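Local coordinates for protein antitoxin epsilon (Streptococcus pyogenes, PDB 1GVN) that neutralises the cognate zeta toxin as the antitoxin of a plasmid-borne toxin-antitoxin system that kills cells which have lost the plasmid, at residues E12-L17 with V56-Y61; Y22-N27 with Q82-E87; N27-L30 with N35-D38; V44-Q49 with R74-Y79. All blocks are in the same frame, centred on the assembly; numbering follows the deposited sequence.

Contact 1. Residues E12-L17 with V56-Y61; sequences EIINEL and VNLFDY
The side-chain oxygen OD1 of Asn57 accepts the backbone N of Phe59 at 3.1 Å, and the Asx turn so closed spans Leu58, the residue that meets Ile14 and Asn15 across the contact. The donor stands above the amide plane of Asn57, 68° out of it, and does not follow a lone pair. Leu58 does its touching with one methyl. Its CD1 meets CG2 of Ile14 tip to tip at 3.8 Å; the same CD1 lies 3.8 Å from OD1 of Asn15, whose side chain runs past it in the opposite direction. Ile14 offers this branch because a chi1 of -70° sets CG2 anti to the backbone N. In this three-helix antitoxin the meeting lays the connection between helices 42-54 and 63-83, which includes a short 3-10 segment at 58-60, against helix 5-31, where Leu58 also packs on Ile11. The connection faces a second epsilon subunit as well: Gln40 of that subunit bonds to N of Asn57, OD2 of Asp60 and OH of Tyr61. From helix 5-31, Glu16 forms a salt bridge through OE2 with a basic side chain of another protein in the assembly, probably the zeta toxin.

Contact 2. Residues Y22-N27 with Q82-E87; sequences YNRVLN and QVLNKE
Helix 63-83 gives way at Leu84, whose phi of -77° and psi of 69° make it the centre of an inverse gamma turn, and whose CA comes within 7.6 Å of the CA of Val25 on helix 5-31. The turn is closed by a weak bond from the backbone N of Asn85 to O of Val83. Its central side chain, Leu84, points at the facing helix and touches it with CD1. That methyl lies against the aliphatic part of Arg24, 3.5 Å from CG and 3.8 Å from CD, the two side chains crossing obliquely. It also sits 4.2 Å from CA of Val25, with CG2 of that valine a little farther off, so the leucine tip rests on helix backbone as well as on side chains. Arg24 leaves its helix extended and then bends at chi3 (-57°), which leaves its methylenes to the leucine while the guanidinium continues to polar partners: NH1 bonds to both OD1 of Asn77 and OG of Ser80. One residue thus covers an apolar neighbour with its stem and ties two helices together with its head. Asn23 and Asn27, on the same helix, hydrogen-bond to another protein chain, presumably the toxin. Val25 packs on Leu47 and Leu50 of helix 42-54 and on Ser80 of helix 63-83, so the contact lies at the end of the three-helix bundle where the last helix runs out, with Val83 resting on Ala68 of the second epsilon subunit.

Contact 3. Residues N27-L30 with N35-D38; sequences NYVL and NKND
Val29 holds CG1 anti to its backbone N (chi1 169°), aiming that methyl at Lys36, whose chi1 of -68° and straight chi2 (179°) carry CG and CD past helix 5-31. The lysine occupies the second position of a type I beta turn from Asn35 to Asp38, in the loop that joins helix 5-31 to helix 42-54. Val29 and Lys36 cross at about a right angle, CG1 of the valine lying 3.9 Å from CG of the lysine. Farther out, CD2 of Leu30 approaches CD of Lys36 at 4.1 Å. Neighbouring residues of the helix therefore support neighbouring methylenes of one side chain, and the loop folds back over the helix it has just left. Beyond them a bend at chi3 redirects CE and NZ, and NZ of Lys36 forms a salt bridge with an acidic side chain of another protein chain, probably the zeta toxin, so this packing carries the stem of a residue used at that interface. Two bonds brace the turn itself. The backbone N of Asp38 reaches O of Asn35 at 3.0 Å, and OD1 of Asn35 accepts the backbone N of Asn37, also at 3.0 Å, in an Asx turn whose donor stands 53° out of the carboxamide plane.

Contact 4. Residues V44-Q49 with R74-Y79; sequences VNLLNQ and RSMNRY
The ring of Tyr79 receives Leu46 obliquely, CD2 of the leucine lying 4.0 Å from CE2 of the tyrosine. The leucine's CD1 lies 4.1 Å from CD2 of the same ring. Within helix 63-83, away from the leucine, the guanidinium of Arg78 folds back along its own helix and lays one face, toward its rim, over O of Arg74 and CA of Ser75. CD1 of Leu46 serves both partners, packing also against Met76, 3.7 Å from CE and 3.8 Å from SD. The methionine curls at chi2 (-59°), and its terminal methyl and sulfur both lie beside the leucine as the two chains slide past each other. Beyond them CE of Met76 comes within 4.3 Å of OE1 of Gln49, a buried oxygen that accepts a hydrogen bond from OH of Tyr72 of the second epsilon subunit. The segments 44-49 and 74-79 run nearly antiparallel, at 164°, with their axes 12.5 Å apart at closest approach; long side chains bridge that width. Met76 also reaches Leu50 on helix 42-54, as Tyr79 reaches Leu42. Helix 5-31 completes the bundle by placing Val25 on Leu46, while Tyr72 of the second subunit packs on Met76, so this core continues into the epsilon-epsilon interface.

Three helices, 5-31, 42-54 and 63-83, make up most of the chain, and the four contacts tie them together along the bundle's length. Contact 4 lies nearest the chain's centre, about 6 Å from it to the contact's own centre. Contacts 1 and 3, which fold the two interhelical loops onto helix 5-31, lie on opposite sides of that centre, their own centres 25 Å apart. Contact 2 starts on the same helix, shares Asn27 with contact 3 and touches it through Leu84 and Tyr28; it also brackets contact 4 in sequence. Contact 1 alternates with contacts 2 and 4 along the chain. Helix 5-31 thus organises three contacts while also meeting the presumed toxin, and contacts 1, 2 and 4 reach the second epsilon subunit.

Contact 1. Residues E12-L17 with V56-Y61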
loop_
_atom_site.group_PDB
_atom_site.type_symbol
_atom_site.label_atom_id
_atom_site.label_comp_id
_atom_site.label_asym_id
_atom_site.label_seq_id
_atom_site.Cartn_x
_atom_site.Cartn_y
_atom_site.Cartn_z
ATOM N N GLU A 12 -13.655 14.223 -2.636
ATOM C CA GLU A 12 -13.609 14.975 -1.389
ATOM C C GLU A 12 -13.381 14.030 -0.211
ATOM O O GLU A 12 -12.634 14.346 0.717
ATOM C CB GLU A 12 -14.909 15.760 -1.188
ATOM C CG GLU A 12 -14.882 16.713 0.002
ATOM C CD GLU A 12 -15.560 16.148 1.245
ATOM O OE1 GLU A 12 -15.248 15.003 1.641
ATOM O OE2 GLU A 12 -16.406 16.858 1.834
ATOM N N ILE A 13 -14.028 12.871 -0.247
ATOM C CA ILE A 13 -13.876 11.894 0.830
ATOM C C ILE A 13 -12.456 11.329 0.808
ATOM O O ILE A 13 -11.807 11.227 1.848
ATOM C CB ILE A 13 -14.901 10.740 0.689
ATOM C CG1 ILE A 13 -16.326 11.286 0.838
ATOM C CG2 ILE A 13 -14.640 9.663 1.742
ATOM C CD1 ILE A 13 -16.618 11.930 2.184
ATOM N N ILE A 14 -11.973 10.971 -0.379
ATOM C CA ILE A 14 -10.619 10.442 -0.512
ATOM C C ILE A 14 -9.604 11.419 0.072
ATOM O O ILE A 14 -8.749 11.032 0.862
ATOM C CB ILE A 14 -10.240 10.187 -1.991
ATOM C CG1 ILE A 14 -11.033 9.000 -2.536
ATOM C CG2 ILE A 14 -8.726 9.925 -2.114
ATOM C CD1 ILE A 14 -10.884 8.805 -4.023
ATOM N N ASN A 15 -9.701 12.687 -0.316
ATOM C CA ASN A 15 -8.760 13.684 0.173
ATOM C C ASN A 15 -8.786 13.822 1.688
ATOM O O ASN A 15 -7.746 14.008 2.310
ATOM C CB ASN A 15 -9.013 15.040 -0.493
ATOM C CG ASN A 15 -8.555 15.063 -1.940
ATOM O OD1 ASN A 15 -7.610 14.364 -2.307
ATOM N ND2 ASN A 15 -9.207 15.877 -2.762
ATOM N N GLU A 16 -9.965 13.719 2.291
ATOM C CA GLU A 16 -10.047 13.823 3.740
ATOM C C GLU A 16 -9.444 12.592 4.406
ATOM O O GLU A 16 -8.649 12.711 5.338
ATOM C CB GLU A 16 -11.498 13.993 4.194
ATOM C CG GLU A 16 -12.038 15.398 4.004
ATOM C CD GLU A 16 -13.355 15.620 4.735
ATOM O OE1 GLU A 16 -13.427 15.283 5.937
ATOM O OE2 GLU A 16 -14.309 16.136 4.112
ATOM N N LEU A 17 -9.811 11.410 3.924
ATOM C CA LEU A 17 -9.292 10.180 4.511
ATOM C C LEU A 17 -7.787 10.028 4.315
ATOM O O LEU A 17 -7.071 9.669 5.249
ATOM C CB LEU A 17 -10.011 8.962 3.929
ATOM C CG LEU A 17 -9.530 7.591 4.414
ATOM C CD1 LEU A 17 -9.653 7.492 5.927
ATOM C CD2 LEU A 17 -10.360 6.494 3.731
ATOM N N VAL A 56 -0.903 11.142 -7.586
ATOM C CA VAL A 56 -1.872 11.014 -8.671
ATOM C C VAL A 56 -2.888 12.145 -8.780
ATOM O O VAL A 56 -3.225 12.793 -7.788
ATOM C CB VAL A 56 -2.658 9.691 -8.561
ATOM C CG1 VAL A 56 -1.693 8.514 -8.517
ATOM C CG2 VAL A 56 -3.528 9.708 -7.328
ATOM N N ASN A 57 -3.368 12.375 -9.999
ATOM C CA ASN A 57 -4.386 13.398 -10.239
ATOM C C ASN A 57 -5.736 12.701 -10.296
ATOM O O ASN A 57 -6.096 12.112 -11.318
ATOM C CB ASN A 57 -4.147 14.127 -11.557
ATOM C CG ASN A 57 -5.349 14.958 -11.975
ATOM O OD1 ASN A 57 -6.040 15.526 -11.130
ATOM N ND2 ASN A 57 -5.604 15.033 -13.275
ATOM N N LEU A 58 -6.480 12.780 -9.197
ATOM C CA LEU A 58 -7.776 12.127 -9.099
ATOM C C LEU A 58 -8.813 12.639 -10.086
ATOM O O LEU A 58 -9.787 11.950 -10.366
ATOM C CB LEU A 58 -8.319 12.256 -7.674
ATOM C CG LEU A 58 -7.413 11.702 -6.568
ATOM C CD1 LEU A 58 -8.035 11.997 -5.203
ATOM C CD2 LEU A 58 -7.215 10.198 -6.763
ATOM N N PHE A 59 -8.609 13.839 -10.617
ATOM C CA PHE A 59 -9.568 14.397 -11.560
ATOM C C PHE A 59 -9.538 13.698 -12.911
ATOM O O PHE A 59 -10.414 13.909 -13.749
ATOM C CB PHE A 59 -9.319 15.899 -11.732
ATOM C CG PHE A 59 -9.484 16.677 -10.461
ATOM C CD1 PHE A 59 -10.689 16.644 -9.769
ATOM C CD2 PHE A 59 -8.424 17.404 -9.931
ATOM C CE1 PHE A 59 -10.840 17.319 -8.561
ATOM C CE2 PHE A 59 -8.560 18.081 -8.727
ATOM C CZ PHE A 59 -9.774 18.038 -8.038
ATOM N N ASP A 60 -8.541 12.846 -13.111
ATOM C CA ASP A 60 -8.391 12.120 -14.367
ATOM C C ASP A 60 -8.952 10.701 -14.267
ATOM O O ASP A 60 -9.011 9.976 -15.264
ATOM C CB ASP A 60 -6.903 12.085 -14.747
ATOM C CG ASP A 60 -6.630 11.278 -16.003
ATOM O OD1 ASP A 60 -7.255 11.563 -17.048
ATOM O OD2 ASP A 60 -5.779 10.362 -15.945
ATOM N N TYR A 61 -9.381 10.317 -13.068
ATOM C CA TYR A 61 -9.911 8.976 -12.826
ATOM C C TYR A 61 -11.407 8.798 -13.029
ATOM O O TYR A 61 -12.196 9.716 -12.807
ATOM C CB TYR A 61 -9.574 8.524 -11.400
ATOM C CG TYR A 61 -8.139 8.104 -11.177
ATOM C CD1 TYR A 61 -7.203 8.138 -12.214
ATOM C CD2 TYR A 61 -7.720 7.648 -9.929
ATOM C CE1 TYR A 61 -5.888 7.726 -12.010
ATOM C CE2 TYR A 61 -6.411 7.235 -9.717
ATOM C CZ TYR A 61 -5.500 7.276 -10.761
ATOM O OH TYR A 61 -4.202 6.862 -10.549
#

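Contact 2. Residues Y22-N27 with Q82-E87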
loop_
_atom_site.group_PDB
_atom_site.type_symbol
_atom_site.label_atom_id
_atom_site.label_comp_id
_atom_site.label_asym_id
_atom_site.label_seq_id
_atom_site.Cartn_x
_atom_site.Cartn_y
_atom_site.Cartn_z
ATOM N N TYR A 22 -2.148 9.654 6.003
ATOM C CA TYR A 22 -0.805 10.157 5.753
ATOM C C TYR A 22 -0.275 10.878 6.993
ATOM O O TYR A 22 0.856 10.645 7.426
ATOM C CB TYR A 22 -0.806 11.128 4.576
ATOM C CG TYR A 22 0.574 11.612 4.222
ATOM C CD1 TYR A 22 1.422 10.840 3.427
ATOM C CD2 TYR A 22 1.050 12.828 4.711
ATOM C CE1 TYR A 22 2.724 11.271 3.127
ATOM C CE2 TYR A 22 2.342 13.265 4.422
ATOM C CZ TYR A 22 3.171 12.485 3.631
ATOM O OH TYR A 22 4.441 12.924 3.347
ATOM N N ASN A 23 -1.098 11.755 7.559
ATOM C CA ASN A 23 -0.688 12.504 8.741
ATOM C C ASN A 23 -0.342 11.610 9.921
ATOM O O ASN A 23 0.601 11.893 10.647
ATOM C CB ASN A 23 -1.761 13.522 9.139
ATOM C CG ASN A 23 -1.795 14.714 8.201
ATOM O OD1 ASN A 23 -0.772 15.081 7.628
ATOM N ND2 ASN A 23 -2.965 15.331 8.046
ATOM N N ARG A 24 -1.093 10.529 10.103
ATOM C CA ARG A 24 -0.815 9.592 11.188
ATOM C C ARG A 24 0.588 9.031 10.986
ATOM O O ARG A 24 1.400 8.996 11.910
ATOM C CB ARG A 24 -1.831 8.442 11.176
ATOM C CG ARG A 24 -1.548 7.331 12.188
ATOM C CD ARG A 24 -2.562 6.196 12.052
ATOM N NE ARG A 24 -3.927 6.690 12.213
ATOM C CZ ARG A 24 -4.910 6.483 11.340
ATOM N NH1 ARG A 24 -4.693 5.784 10.233
ATOM N NH2 ARG A 24 -6.111 6.999 11.563
ATOM N N VAL A 25 0.868 8.589 9.766
ATOM C CA VAL A 25 2.170 8.026 9.444
ATOM C C VAL A 25 3.286 9.062 9.555
ATOM O O VAL A 25 4.346 8.780 10.125
ATOM C CB VAL A 25 2.171 7.420 8.027
ATOM C CG1 VAL A 25 3.550 6.856 7.701
ATOM C CG2 VAL A 25 1.123 6.318 7.942
ATOM N N LEU A 26 3.059 10.253 9.009
ATOM C CA LEU A 26 4.064 11.309 9.083
ATOM C C LEU A 26 4.374 11.627 10.545
ATOM O O LEU A 26 5.540 11.705 10.937
ATOM C CB LEU A 26 3.571 12.584 8.387
ATOM C CG LEU A 26 4.547 13.772 8.468
ATOM C CD1 LEU A 26 5.860 13.440 7.747
ATOM C CD2 LEU A 26 3.900 15.001 7.848
ATOM N N ASN A 27 3.329 11.810 11.349
ATOM C CA ASN A 27 3.518 12.117 12.765
ATOM C C ASN A 27 4.379 11.084 13.473
ATOM O O ASN A 27 5.269 11.430 14.250
ATOM C CB ASN A 27 2.172 12.224 13.489
ATOM C CG ASN A 27 1.718 13.659 13.650
ATOM O OD1 ASN A 27 2.535 14.558 13.853
ATOM N ND2 ASN A 27 0.407 13.882 13.577
ATOM N N GLN A 82 -1.941 -0.683 12.587
ATOM C CA GLN A 82 -1.272 -1.887 13.071
ATOM C C GLN A 82 0.251 -1.747 13.143
ATOM O O GLN A 82 0.859 -2.058 14.164
ATOM C CB GLN A 82 -1.614 -3.092 12.177
ATOM C CG GLN A 82 -1.094 -4.423 12.724
ATOM C CD GLN A 82 -1.334 -5.602 11.793
ATOM O OE1 GLN A 82 -2.390 -5.715 11.169
ATOM N NE2 GLN A 82 -0.356 -6.501 11.716
ATOM N N VAL A 83 0.866 -1.284 12.061
ATOM C CA VAL A 83 2.319 -1.145 12.022
ATOM C C VAL A 83 2.908 -0.090 12.944
ATOM O O VAL A 83 4.051 -0.221 13.386
ATOM C CB VAL A 83 2.815 -0.851 10.603
ATOM C CG1 VAL A 83 2.632 -2.068 9.743
ATOM C CG2 VAL A 83 2.065 0.333 10.022
ATOM N N LEU A 84 2.144 0.956 13.226
ATOM C CA LEU A 84 2.624 2.020 14.100
ATOM C C LEU A 84 2.526 1.513 15.532
ATOM O O LEU A 84 1.744 2.011 16.341
ATOM C CB LEU A 84 1.786 3.285 13.879
ATOM C CG LEU A 84 1.826 3.718 12.405
ATOM C CD1 LEU A 84 1.029 4.995 12.193
ATOM C CD2 LEU A 84 3.273 3.925 11.984
ATOM N N ASN A 85 3.388 0.529 15.855
ATOM C CA ASN A 85 3.400 -0.227 17.101
ATOM C C ASN A 85 4.302 0.433 18.138
ATOM O O ASN A 85 3.915 0.442 19.356
ATOM C CB ASN A 85 3.852 -1.667 16.851
ATOM C CG ASN A 85 3.811 -2.516 18.105
ATOM O OD1 ASN A 85 3.004 -2.278 19.002
ATOM N ND2 ASN A 85 4.683 -3.516 18.170
ATOM N N LYS A 86 5.499 0.880 17.828
ATOM C CA LYS A 86 6.400 1.448 18.826
ATOM C C LYS A 86 5.799 2.633 19.576
ATOM O O LYS A 86 5.078 3.451 19.005
ATOM C CB LYS A 86 7.731 1.836 18.176
ATOM C CG LYS A 86 8.636 0.636 17.932
ATOM C CD LYS A 86 9.888 0.994 17.152
ATOM C CE LYS A 86 9.560 1.319 15.709
ATOM N NZ LYS A 86 10.787 1.526 14.901
ATOM N N GLU A 87 6.098 2.703 20.870
ATOM C CA GLU A 87 5.594 3.765 21.733
ATOM C C GLU A 87 6.597 4.918 21.815
ATOM O O GLU A 87 7.560 4.961 21.049
ATOM C CB GLU A 87 5.342 3.204 23.135
ATOM C CG GLU A 87 4.627 4.153 24.085
ATOM C CD GLU A 87 4.752 3.724 25.533
ATOM O OE1 GLU A 87 5.878 3.771 26.075
ATOM O OE2 GLU A 87 3.725 3.335 26.129
#

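Contact 3. Residues N27-L30 with N35-D38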
loop_
_atom_site.group_PDB
_atom_site.type_symbol
_atom_site.label_atom_id
_atom_site.label_comp_id
_atom_site.label_asym_id
_atom_site.label_seq_id
_atom_site.Cartn_x
_atom_site.Cartn_y
_atom_site.Cartn_z
ATOM N N ASN A 27 3.329 11.810 11.349
ATOM C CA ASN A 27 3.518 12.117 12.765
ATOM C C ASN A 27 4.379 11.084 13.473
ATOM O O ASN A 27 5.269 11.430 14.250
ATOM C CB ASN A 27 2.172 12.224 13.489
ATOM C CG ASN A 27 1.718 13.659 13.650
ATOM O OD1 ASN A 27 2.535 14.558 13.853
ATOM N ND2 ASN A 27 0.407 13.882 13.577
ATOM N N TYR A 28 4.104 9.815 13.205
ATOM C CA TYR A 28 4.846 8.725 13.824
ATOM C C TYR A 28 6.315 8.761 13.416
ATOM O O TYR A 28 7.209 8.710 14.266
ATOM C CB TYR A 28 4.208 7.393 13.429
ATOM C CG TYR A 28 4.863 6.172 14.029
ATOM C CD1 TYR A 28 6.061 5.675 13.517
ATOM C CD2 TYR A 28 4.266 5.490 15.088
ATOM C CE1 TYR A 28 6.645 4.524 14.037
ATOM C CE2 TYR A 28 4.841 4.333 15.615
ATOM C CZ TYR A 28 6.028 3.858 15.080
ATOM O OH TYR A 28 6.587 2.699 15.572
ATOM N N VAL A 29 6.562 8.857 12.115
ATOM C CA VAL A 29 7.928 8.904 11.601
ATOM C C VAL A 29 8.709 10.061 12.216
ATOM O O VAL A 29 9.852 9.888 12.647
ATOM C CB VAL A 29 7.934 9.028 10.056
ATOM C CG1 VAL A 29 9.337 9.356 9.548
ATOM C CG2 VAL A 29 7.454 7.716 9.441
ATOM N N LEU A 30 8.093 11.236 12.277
ATOM C CA LEU A 30 8.765 12.392 12.855
ATOM C C LEU A 30 8.944 12.238 14.363
ATOM O O LEU A 30 10.026 12.497 14.902
ATOM C CB LEU A 30 7.980 13.672 12.548
ATOM C CG LEU A 30 7.922 14.065 11.066
ATOM C CD1 LEU A 30 7.085 15.338 10.911
ATOM C CD2 LEU A 30 9.334 14.285 10.530
ATOM N N ASN A 35 14.800 7.893 10.205
ATOM C CA ASN A 35 15.474 8.447 9.038
ATOM C C ASN A 35 14.525 8.373 7.848
ATOM O O ASN A 35 14.266 7.289 7.323
ATOM C CB ASN A 35 16.750 7.647 8.752
ATOM C CG ASN A 35 17.541 8.206 7.586
ATOM O OD1 ASN A 35 17.123 9.171 6.941
ATOM N ND2 ASN A 35 18.694 7.595 7.305
ATOM N N LYS A 36 14.005 9.526 7.428
ATOM C CA LYS A 36 13.067 9.584 6.308
ATOM C C LYS A 36 13.659 9.111 4.987
ATOM O O LYS A 36 12.925 8.816 4.045
ATOM C CB LYS A 36 12.518 11.010 6.134
ATOM C CG LYS A 36 11.602 11.479 7.263
ATOM C CD LYS A 36 11.100 12.916 7.036
ATOM C CE LYS A 36 10.159 13.017 5.835
ATOM N NZ LYS A 36 9.822 14.440 5.475
ATOM N N ASN A 37 14.983 9.042 4.914
ATOM C CA ASN A 37 15.648 8.605 3.693
ATOM C C ASN A 37 16.084 7.146 3.760
ATOM O O ASN A 37 16.873 6.687 2.933
ATOM C CB ASN A 37 16.857 9.497 3.403
ATOM C CG ASN A 37 16.452 10.890 2.949
ATOM O OD1 ASN A 37 15.824 11.052 1.903
ATOM N ND2 ASN A 37 16.804 11.900 3.738
ATOM N N ASP A 38 15.566 6.419 4.746
ATOM C CA ASP A 38 15.901 5.007 4.906
ATOM C C ASP A 38 14.663 4.157 4.624
ATOM O O ASP A 38 13.868 3.883 5.519
ATOM C CB ASP A 38 16.399 4.737 6.326
ATOM C CG ASP A 38 17.009 3.358 6.473
ATOM O OD1 ASP A 38 16.776 2.513 5.586
ATOM O OD2 ASP A 38 17.712 3.117 7.475
#

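Contact 4. Residues V44-Q49 with R74-Y79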
loop_
_atom_site.group_PDB
_atom_site.type_symbol
_atom_site.label_atom_id
_atom_site.label_comp_id
_atom_site.label_asym_id
_atom_site.label_seq_id
_atom_site.Cartn_x
_atom_site.Cartn_y
_atom_site.Cartn_z
ATOM N N VAL A 44 8.876 4.035 7.415
ATOM C CA VAL A 44 9.320 4.986 6.412
ATOM C C VAL A 44 8.975 4.426 5.032
ATOM O O VAL A 44 8.640 5.173 4.118
ATOM C CB VAL A 44 10.839 5.248 6.530
ATOM C CG1 VAL A 44 11.323 6.141 5.388
ATOM C CG2 VAL A 44 11.132 5.928 7.869
ATOM N N ASN A 45 9.063 3.108 4.884
ATOM C CA ASN A 45 8.722 2.471 3.616
ATOM C C ASN A 45 7.242 2.757 3.348
ATOM O O ASN A 45 6.850 3.104 2.229
ATOM C CB ASN A 45 8.971 0.963 3.695
ATOM C CG ASN A 45 8.717 0.260 2.374
ATOM O OD1 ASN A 45 7.571 0.067 1.965
ATOM N ND2 ASN A 45 9.791 -0.115 1.692
ATOM N N LEU A 46 6.423 2.635 4.385
ATOM C CA LEU A 46 4.995 2.903 4.254
ATOM C C LEU A 46 4.756 4.366 3.895
ATOM O O LEU A 46 3.947 4.678 3.019
ATOM C CB LEU A 46 4.265 2.581 5.560
ATOM C CG LEU A 46 2.782 2.968 5.608
ATOM C CD1 LEU A 46 2.026 2.264 4.497
ATOM C CD2 LEU A 46 2.204 2.605 6.961
ATOM N N LEU A 47 5.452 5.263 4.586
ATOM C CA LEU A 47 5.312 6.689 4.321
ATOM C C LEU A 47 5.596 6.972 2.847
ATOM O O LEU A 47 4.855 7.706 2.192
ATOM C CB LEU A 47 6.287 7.496 5.187
ATOM C CG LEU A 47 6.263 9.016 4.959
ATOM C CD1 LEU A 47 4.941 9.587 5.446
ATOM C CD2 LEU A 47 7.419 9.678 5.701
ATOM N N ASN A 48 6.671 6.383 2.332
ATOM C CA ASN A 48 7.057 6.587 0.946
ATOM C C ASN A 48 6.032 6.040 -0.033
ATOM O O ASN A 48 5.812 6.622 -1.093
ATOM C CB ASN A 48 8.441 5.991 0.685
ATOM C CG ASN A 48 9.543 6.784 1.379
ATOM O OD1 ASN A 48 9.386 7.979 1.627
ATOM N ND2 ASN A 48 10.657 6.131 1.680
ATOM N N GLN A 49 5.406 4.923 0.330
ATOM C CA GLN A 49 4.359 4.393 -0.534
ATOM C C GLN A 49 3.153 5.325 -0.575
ATOM O O GLN A 49 2.547 5.536 -1.598
ATOM C CB GLN A 49 3.932 2.999 -0.069
ATOM C CG GLN A 49 5.007 1.936 -0.228
ATOM C CD GLN A 49 4.548 0.571 0.246
ATOM O OE1 GLN A 49 3.577 0.019 -0.270
ATOM N NE2 GLN A 49 5.250 0.022 1.230
ATOM N N ARG A 74 -8.769 3.146 2.682
ATOM C CA ARG A 74 -9.425 2.477 3.797
ATOM C C ARG A 74 -8.464 1.394 4.285
ATOM O O ARG A 74 -8.242 1.249 5.487
ATOM C CB ARG A 74 -10.741 1.807 3.379
ATOM C CG ARG A 74 -11.858 2.746 2.937
ATOM C CD ARG A 74 -13.198 1.995 2.932
ATOM N NE ARG A 74 -14.259 2.724 2.244
ATOM C CZ ARG A 74 -14.538 2.593 0.951
ATOM N NH1 ARG A 74 -13.835 1.753 0.200
ATOM N NH2 ARG A 74 -15.520 3.301 0.408
ATOM N N SER A 75 -7.887 0.637 3.354
ATOM C CA SER A 75 -6.971 -0.432 3.752
ATOM C C SER A 75 -5.718 0.103 4.431
ATOM O O SER A 75 -5.238 -0.493 5.393
ATOM C CB SER A 75 -6.574 -1.314 2.558
ATOM O OG SER A 75 -5.804 -0.601 1.609
ATOM N N MET A 76 -5.181 1.212 3.934
ATOM C CA MET A 76 -3.985 1.788 4.550
ATOM C C MET A 76 -4.343 2.401 5.899
ATOM O O MET A 76 -3.492 2.518 6.784
ATOM C CB MET A 76 -3.352 2.840 3.631
ATOM C CG MET A 76 -2.597 2.229 2.451
ATOM S SD MET A 76 -1.267 1.119 3.014
ATOM C CE MET A 76 -0.136 1.195 1.647
ATOM N N ASN A 77 -5.605 2.795 6.059
ATOM C CA ASN A 77 -6.051 3.359 7.326
ATOM C C ASN A 77 -5.944 2.219 8.338
ATOM O O ASN A 77 -5.398 2.384 9.434
ATOM C CB ASN A 77 -7.499 3.855 7.212
ATOM C CG ASN A 77 -7.982 4.551 8.477
ATOM O OD1 ASN A 77 -7.241 5.309 9.105
ATOM N ND2 ASN A 77 -9.239 4.310 8.846
ATOM N N ARG A 78 -6.444 1.053 7.945
ATOM C CA ARG A 78 -6.406 -0.133 8.795
ATOM C C ARG A 78 -4.972 -0.598 9.045
ATOM O O ARG A 78 -4.576 -0.836 10.180
ATOM C CB ARG A 78 -7.192 -1.283 8.148
ATOM C CG ARG A 78 -8.707 -1.071 8.075
ATOM C CD ARG A 78 -9.404 -2.361 7.654
ATOM N NE ARG A 78 -9.122 -2.740 6.268
ATOM C CZ ARG A 78 -9.837 -2.338 5.219
ATOM N NH1 ARG A 78 -10.884 -1.543 5.390
ATOM N NH2 ARG A 78 -9.511 -2.737 3.998
ATOM N N TYR A 79 -4.201 -0.730 7.973
ATOM C CA TYR A 79 -2.821 -1.190 8.078
ATOM C C TYR A 79 -1.911 -0.285 8.910
ATOM O O TYR A 79 -1.126 -0.775 9.724
ATOM C CB TYR A 79 -2.221 -1.367 6.679
ATOM C CG TYR A 79 -0.776 -1.810 6.702
ATOM C CD1 TYR A 79 -0.414 -3.060 7.207
ATOM C CD2 TYR A 79 0.236 -0.963 6.252
ATOM C CE1 TYR A 79 0.926 -3.450 7.266
ATOM C CE2 TYR A 79 1.569 -1.339 6.306
ATOM C CZ TYR A 79 1.908 -2.578 6.815
ATOM O OH TYR A 79 3.231 -2.913 6.917
#